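Local coordinates for protein Ta0487 (Thermoplasma acidophilum, PDB 3KBQ), which is a CinA-family protein of unknown function whose portion in this crystal is a probable molybdopterin-binding domain, at residues T23-Y37 and P154-I168. Residues are numbered along the deposited sequence; the frame is centred on the assembly and turned at random.
Sequences TNAAFIGNFLTYHGY and PKEMEALLKAMEKDI
H35 and E165 make a histidine-carboxylate hydrogen bond. NE2 of H35 lies 2.8 Å from OE2 of E165, and the bond is fairly straight. OE2 sits at the ring edge, near the imidazole plane, but the N-H meets it from above the carboxylate plane. The other ring nitrogen, ND1, bonds back to F31 O in the last turn of helix 23-34, so both nitrogens are used and the ring's rotation is fixed. Farther on, Y37 OH donates to I168 O at 2.8 Å. At the other end one water joins T23 OG1, N24 OD1 and E158 OE2. N24 ND2 turns out of the contact to G152 O.

Between these polar ends two phenylalanines fit as knobs into holes. F27 sits among M157, E158, L161 and K162. CG of E158 lies over the centre of the F27 ring, 3.5 Å from the centroid, a CH-pi contact. The carboxylate stacks on the same ring, the two planes only 6° apart. M157 adds an oblique Met-aromatic contact, and K162 CE reaches the ring edge. With F27 cut back to an alanine, that hole is likely to stand partly empty, and E158 would lose the ring it lies flat on. F31 has CG anti to the backbone N (chi1 179°), which sends its ring among L161, K162, E165 and I168. L161 CG covers one face and H35 CE1 the opposite one. Deeper in, I28 CG1 touches M157 SD at 3.7 Å.

Helices 23-34 and 154-163 run nearly parallel, 15° apart, with axes 10.7 Å from each other. G36 ends the first in a Schellman motif. Both pack side by side on one mixed sheet, as in an alpha/beta domain, here the probable molybdopterin-binding one: I28 and L32 on strands 5-11 and 65-69, M157 and L161 on strand 145-150.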
loop_
_atom_site.group_PDB
_atom_site.type_symbol
_atom_site.label_atom_id
_atom_site.label_comp_id
_atom_site.label_asym_id
_atom_site.label_seq_id
_atom_site.Cartn_x
_atom_site.Cartn_y
_atom_site.Cartn_z
ATOM N N THR B 23 -6.021 0.769 -9.189
ATOM C CA THR B 23 -5.477 0.493 -10.521
ATOM C C THR B 23 -4.225 1.283 -10.812
ATOM O O THR B 23 -3.395 0.826 -11.581
ATOM C CB THR B 23 -6.481 0.825 -11.673
ATOM O OG1 THR B 23 -6.779 2.225 -11.631
ATOM C CG2 THR B 23 -7.776 0.047 -11.518
ATOM N N ASN B 24 -4.083 2.485 -10.241
ATOM C CA ASN B 24 -2.859 3.231 -10.469
ATOM C C ASN B 24 -1.619 2.461 -9.986
ATOM O O ASN B 24 -0.600 2.445 -10.664
ATOM C CB ASN B 24 -2.900 4.626 -9.804
ATOM C CG ASN B 24 -3.829 5.589 -10.542
ATOM O OD1 ASN B 24 -4.337 5.270 -11.620
ATOM N ND2 ASN B 24 -3.997 6.789 -9.996
ATOM N N ALA B 25 -1.700 1.847 -8.814
ATOM C CA ALA B 25 -0.530 1.156 -8.265
ATOM C C ALA B 25 -0.144 -0.025 -9.175
ATOM O O ALA B 25 1.031 -0.308 -9.359
ATOM C CB ALA B 25 -0.787 0.686 -6.788
ATOM N N ALA B 26 -1.131 -0.682 -9.766
ATOM C CA ALA B 26 -0.874 -1.752 -10.757
ATOM C C ALA B 26 -0.177 -1.205 -11.972
ATOM O O ALA B 26 0.798 -1.759 -12.400
ATOM C CB ALA B 26 -2.161 -2.518 -11.171
ATOM N N PHE B 27 -0.698 -0.134 -12.539
ATOM C CA PHE B 27 -0.085 0.446 -13.734
ATOM C C PHE B 27 1.364 0.909 -13.434
ATOM O O PHE B 27 2.281 0.630 -14.206
ATOM C CB PHE B 27 -0.915 1.617 -14.262
ATOM C CG PHE B 27 -0.298 2.293 -15.482
ATOM C CD1 PHE B 27 -0.726 1.976 -16.755
ATOM C CD2 PHE B 27 0.689 3.266 -15.345
ATOM C CE1 PHE B 27 -0.159 2.596 -17.888
ATOM C CE2 PHE B 27 1.246 3.882 -16.482
ATOM C CZ PHE B 27 0.822 3.522 -17.732
ATOM N N ILE B 28 1.574 1.554 -12.288
ATOM C CA ILE B 28 2.930 2.032 -11.930
ATOM C C ILE B 28 3.858 0.834 -11.669
ATOM O O ILE B 28 4.998 0.795 -12.150
ATOM C CB ILE B 28 2.880 3.008 -10.707
ATOM C CG1 ILE B 28 2.101 4.310 -11.064
ATOM C CG2 ILE B 28 4.334 3.311 -10.155
ATOM C CD1 ILE B 28 1.638 5.154 -9.787
ATOM N N GLY B 29 3.362 -0.160 -10.927
ATOM C CA GLY B 29 4.144 -1.362 -10.657
ATOM C C GLY B 29 4.589 -2.048 -11.940
ATOM O O GLY B 29 5.748 -2.457 -12.063
ATOM N N ASN B 30 3.659 -2.152 -12.894
ATOM C CA ASN B 30 3.962 -2.796 -14.160
ATOM C C ASN B 30 4.941 -1.950 -14.995
ATOM O O ASN B 30 5.886 -2.498 -15.577
ATOM C CB ASN B 30 2.671 -3.079 -14.958
ATOM C CG ASN B 30 2.960 -3.790 -16.284
ATOM O OD1 ASN B 30 3.452 -4.916 -16.310
ATOM N ND2 ASN B 30 2.685 -3.122 -17.368
ATOM N N PHE B 31 4.733 -0.626 -15.020
ATOM C CA PHE B 31 5.603 0.304 -15.755
ATOM C C PHE B 31 7.031 0.196 -15.230
ATOM O O PHE B 31 7.955 0.067 -16.017
ATOM C CB PHE B 31 5.076 1.739 -15.646
ATOM C CG PHE B 31 5.931 2.785 -16.367
ATOM C CD1 PHE B 31 5.661 3.135 -17.684
ATOM C CD2 PHE B 31 6.960 3.452 -15.700
ATOM C CE1 PHE B 31 6.450 4.114 -18.354
ATOM C CE2 PHE B 31 7.748 4.433 -16.370
ATOM C CZ PHE B 31 7.476 4.746 -17.695
ATOM N N LEU B 32 7.186 0.204 -13.901
ATOM C CA LEU B 32 8.530 0.161 -13.289
ATOM C C LEU B 32 9.201 -1.200 -13.518
ATOM O O LEU B 32 10.387 -1.250 -13.873
ATOM C CB LEU B 32 8.465 0.453 -11.791
ATOM C CG LEU B 32 7.927 1.861 -11.474
ATOM C CD1 LEU B 32 7.660 2.000 -10.000
ATOM C CD2 LEU B 32 8.967 2.855 -11.984
ATOM N N THR B 33 8.442 -2.271 -13.297
ATOM C CA THR B 33 8.889 -3.645 -13.610
ATOM C C THR B 33 9.357 -3.777 -15.052
ATOM O O THR B 33 10.433 -4.375 -15.336
ATOM C CB THR B 33 7.778 -4.701 -13.329
ATOM O OG1 THR B 33 7.405 -4.621 -11.967
ATOM C CG2 THR B 33 8.280 -6.188 -13.592
ATOM N N TYR B 34 8.552 -3.241 -15.958
ATOM C CA TYR B 34 8.854 -3.256 -17.366
ATOM C C TYR B 34 10.199 -2.581 -17.628
ATOM O O TYR B 34 10.940 -3.038 -18.502
ATOM C CB TYR B 34 7.778 -2.530 -18.179
ATOM C CG TYR B 34 7.937 -2.630 -19.697
ATOM C CD1 TYR B 34 7.489 -3.758 -20.412
ATOM C CD2 TYR B 34 8.526 -1.585 -20.419
ATOM C CE1 TYR B 34 7.632 -3.836 -21.826
ATOM C CE2 TYR B 34 8.716 -1.671 -21.831
ATOM C CZ TYR B 34 8.247 -2.776 -22.513
ATOM O OH TYR B 34 8.390 -2.803 -23.883
ATOM N N HIS B 35 10.540 -1.533 -16.862
ATOM C CA HIS B 35 11.839 -0.860 -17.099
ATOM C C HIS B 35 12.967 -1.393 -16.238
ATOM O O HIS B 35 13.997 -0.763 -16.118
ATOM C CB HIS B 35 11.709 0.647 -16.966
ATOM C CG HIS B 35 10.919 1.255 -18.066
ATOM N ND1 HIS B 35 9.565 1.503 -17.957
ATOM C CD2 HIS B 35 11.281 1.661 -19.303
ATOM C CE1 HIS B 35 9.133 2.048 -19.080
ATOM N NE2 HIS B 35 10.148 2.140 -19.918
ATOM N N GLY B 36 12.772 -2.569 -15.655
ATOM C CA GLY B 36 13.882 -3.266 -15.009
ATOM C C GLY B 36 14.040 -2.950 -13.518
ATOM O O GLY B 36 14.977 -3.444 -12.883
ATOM N N TYR B 37 13.098 -2.202 -12.927
ATOM C CA TYR B 37 13.150 -1.998 -11.472
ATOM C C TYR B 37 12.583 -3.131 -10.673
ATOM O O TYR B 37 11.656 -3.834 -11.119
ATOM C CB TYR B 37 12.390 -0.738 -11.063
ATOM C CG TYR B 37 13.058 0.504 -11.499
ATOM C CD1 TYR B 37 13.903 1.178 -10.625
ATOM C CD2 TYR B 37 12.855 1.027 -12.790
ATOM C CE1 TYR B 37 14.510 2.296 -11.000
ATOM C CE2 TYR B 37 13.489 2.170 -13.181
ATOM C CZ TYR B 37 14.315 2.794 -12.270
ATOM O OH TYR B 37 14.963 3.940 -12.586
ATOM N N PRO B 154 -6.364 8.463 -13.519
ATOM C CA PRO B 154 -5.526 7.494 -14.213
ATOM C C PRO B 154 -5.055 7.967 -15.575
ATOM O O PRO B 154 -3.912 7.761 -15.930
ATOM C CB PRO B 154 -6.426 6.244 -14.337
ATOM C CG PRO B 154 -7.375 6.384 -13.173
ATOM C CD PRO B 154 -7.660 7.861 -13.115
ATOM N N LYS B 155 -5.916 8.625 -16.325
ATOM C CA LYS B 155 -5.504 9.079 -17.644
ATOM C C LYS B 155 -4.353 10.110 -17.547
ATOM O O LYS B 155 -3.412 10.105 -18.348
ATOM C CB LYS B 155 -6.717 9.631 -18.387
ATOM C CG LYS B 155 -6.434 10.124 -19.776
ATOM C CD LYS B 155 -7.702 10.780 -20.312
ATOM C CE LYS B 155 -7.550 11.108 -21.786
ATOM N NZ LYS B 155 -7.582 9.846 -22.600
ATOM N N GLU B 156 -4.407 10.973 -16.537
ATOM C CA GLU B 156 -3.359 11.974 -16.336
ATOM C C GLU B 156 -2.096 11.293 -15.805
ATOM O O GLU B 156 -0.979 11.592 -16.247
ATOM C CB GLU B 156 -3.840 13.034 -15.335
ATOM C CG GLU B 156 -5.089 13.761 -15.807
ATOM C CD GLU B 156 -5.589 14.782 -14.769
ATOM O OE1 GLU B 156 -4.779 15.415 -14.025
ATOM O OE2 GLU B 156 -6.807 14.940 -14.702
ATOM N N MET B 157 -2.273 10.382 -14.839
ATOM C CA MET B 157 -1.137 9.744 -14.164
ATOM C C MET B 157 -0.339 9.041 -15.271
ATOM O O MET B 157 0.883 9.262 -15.394
ATOM C CB MET B 157 -1.611 8.769 -13.062
ATOM C CG MET B 157 -0.489 7.931 -12.332
ATOM S SD MET B 157 0.212 6.576 -13.342
ATOM C CE MET B 157 -1.240 5.507 -13.368
ATOM N N GLU B 158 -1.047 8.286 -16.128
ATOM C CA GLU B 158 -0.414 7.450 -17.154
ATOM C C GLU B 158 0.255 8.289 -18.242
ATOM O O GLU B 158 1.387 7.983 -18.648
ATOM C CB GLU B 158 -1.392 6.440 -17.744
ATOM C CG GLU B 158 -1.999 5.546 -16.640
ATOM C CD GLU B 158 -3.122 4.612 -17.122
ATOM O OE1 GLU B 158 -3.397 4.562 -18.326
ATOM O OE2 GLU B 158 -3.703 3.886 -16.281
ATOM N N ALA B 159 -0.398 9.383 -18.634
ATOM C CA ALA B 159 0.181 10.305 -19.596
ATOM C C ALA B 159 1.496 10.887 -19.078
ATOM O O ALA B 159 2.491 10.880 -19.779
ATOM C CB ALA B 159 -0.793 11.412 -19.950
ATOM N N LEU B 160 1.505 11.375 -17.854
ATOM C CA LEU B 160 2.713 12.004 -17.294
ATOM C C LEU B 160 3.851 10.989 -17.028
ATOM O O LEU B 160 5.040 11.267 -17.257
ATOM C CB LEU B 160 2.345 12.731 -16.003
ATOM C CG LEU B 160 1.671 14.118 -16.088
ATOM C CD1 LEU B 160 0.897 14.348 -14.842
ATOM C CD2 LEU B 160 2.673 15.201 -16.159
ATOM N N LEU B 161 3.482 9.803 -16.556
ATOM C CA LEU B 161 4.475 8.772 -16.303
ATOM C C LEU B 161 5.190 8.400 -17.599
ATOM O O LEU B 161 6.439 8.319 -17.644
ATOM C CB LEU B 161 3.847 7.553 -15.586
ATOM C CG LEU B 161 4.833 6.515 -15.072
ATOM C CD1 LEU B 161 5.878 7.184 -14.197
ATOM C CD2 LEU B 161 4.077 5.378 -14.283
ATOM N N LYS B 162 4.402 8.229 -18.663
ATOM C CA LYS B 162 4.955 8.004 -20.003
ATOM C C LYS B 162 5.845 9.135 -20.541
ATOM O O LYS B 162 6.893 8.863 -21.105
ATOM C CB LYS B 162 3.864 7.548 -20.989
ATOM C CG LYS B 162 3.622 6.033 -20.807
ATOM C CD LYS B 162 2.466 5.424 -21.597
ATOM C CE LYS B 162 1.170 5.482 -20.806
ATOM N NZ LYS B 162 0.492 6.781 -21.063
ATOM N N ALA B 163 5.464 10.382 -20.318
ATOM C CA ALA B 163 6.294 11.546 -20.645
ATOM C C ALA B 163 7.626 11.633 -19.852
ATOM O O ALA B 163 8.566 12.310 -20.286
ATOM C CB ALA B 163 5.494 12.820 -20.462
ATOM N N MET B 164 7.675 10.977 -18.688
ATOM C CA MET B 164 8.850 10.946 -17.799
ATOM C C MET B 164 9.768 9.745 -18.054
ATOM O O MET B 164 10.730 9.545 -17.315
ATOM C CB MET B 164 8.401 10.868 -16.324
ATOM C CG MET B 164 7.854 12.169 -15.735
ATOM S SD MET B 164 8.971 13.547 -16.160
ATOM C CE MET B 164 10.430 13.011 -15.273
ATOM N N GLU B 165 9.473 8.941 -19.078
ATOM C CA GLU B 165 10.124 7.633 -19.216
ATOM C C GLU B 165 11.634 7.748 -19.411
ATOM O O GLU B 165 12.395 6.867 -18.993
ATOM C CB GLU B 165 9.505 6.834 -20.350
ATOM C CG GLU B 165 10.068 5.450 -20.529
ATOM C CD GLU B 165 9.326 4.683 -21.608
ATOM O OE1 GLU B 165 8.168 5.051 -21.910
ATOM O OE2 GLU B 165 9.894 3.711 -22.161
ATOM N N LYS B 166 12.061 8.837 -20.037
ATOM C CA LYS B 166 13.489 9.094 -20.219
ATOM C C LYS B 166 14.215 9.444 -18.917
ATOM O O LYS B 166 15.407 9.195 -18.805
ATOM C CB LYS B 166 13.714 10.126 -21.311
ATOM C CG LYS B 166 13.424 9.535 -22.678
ATOM C CD LYS B 166 12.922 10.582 -23.664
ATOM C CE LYS B 166 12.547 9.939 -24.995
ATOM N NZ LYS B 166 12.702 10.910 -26.119
ATOM N N ASP B 167 13.489 9.971 -17.927
ATOM C CA ASP B 167 14.037 10.150 -16.570
ATOM C C ASP B 167 14.166 8.857 -15.776
ATOM O O ASP B 167 14.870 8.803 -14.754
ATOM C CB ASP B 167 13.175 11.117 -15.758
ATOM C CG ASP B 167 13.720 12.534 -15.777
ATOM O OD1 ASP B 167 14.640 12.840 -14.968
ATOM O OD2 ASP B 167 13.217 13.341 -16.599
ATOM N N ILE B 168 13.476 7.822 -16.247
ATOM C CA ILE B 168 13.310 6.588 -15.507
ATOM C C ILE B 168 14.279 5.490 -15.985
ATOM O O ILE B 168 14.579 4.547 -15.249
ATOM C CB ILE B 168 11.807 6.183 -15.561
ATOM C CG1 ILE B 168 10.995 7.141 -14.675
ATOM C CG2 ILE B 168 11.567 4.718 -15.209
ATOM C CD1 ILE B 168 11.760 7.668 -13.437
HETATM O O HOH W 1 -4.526 3.386 -13.507
#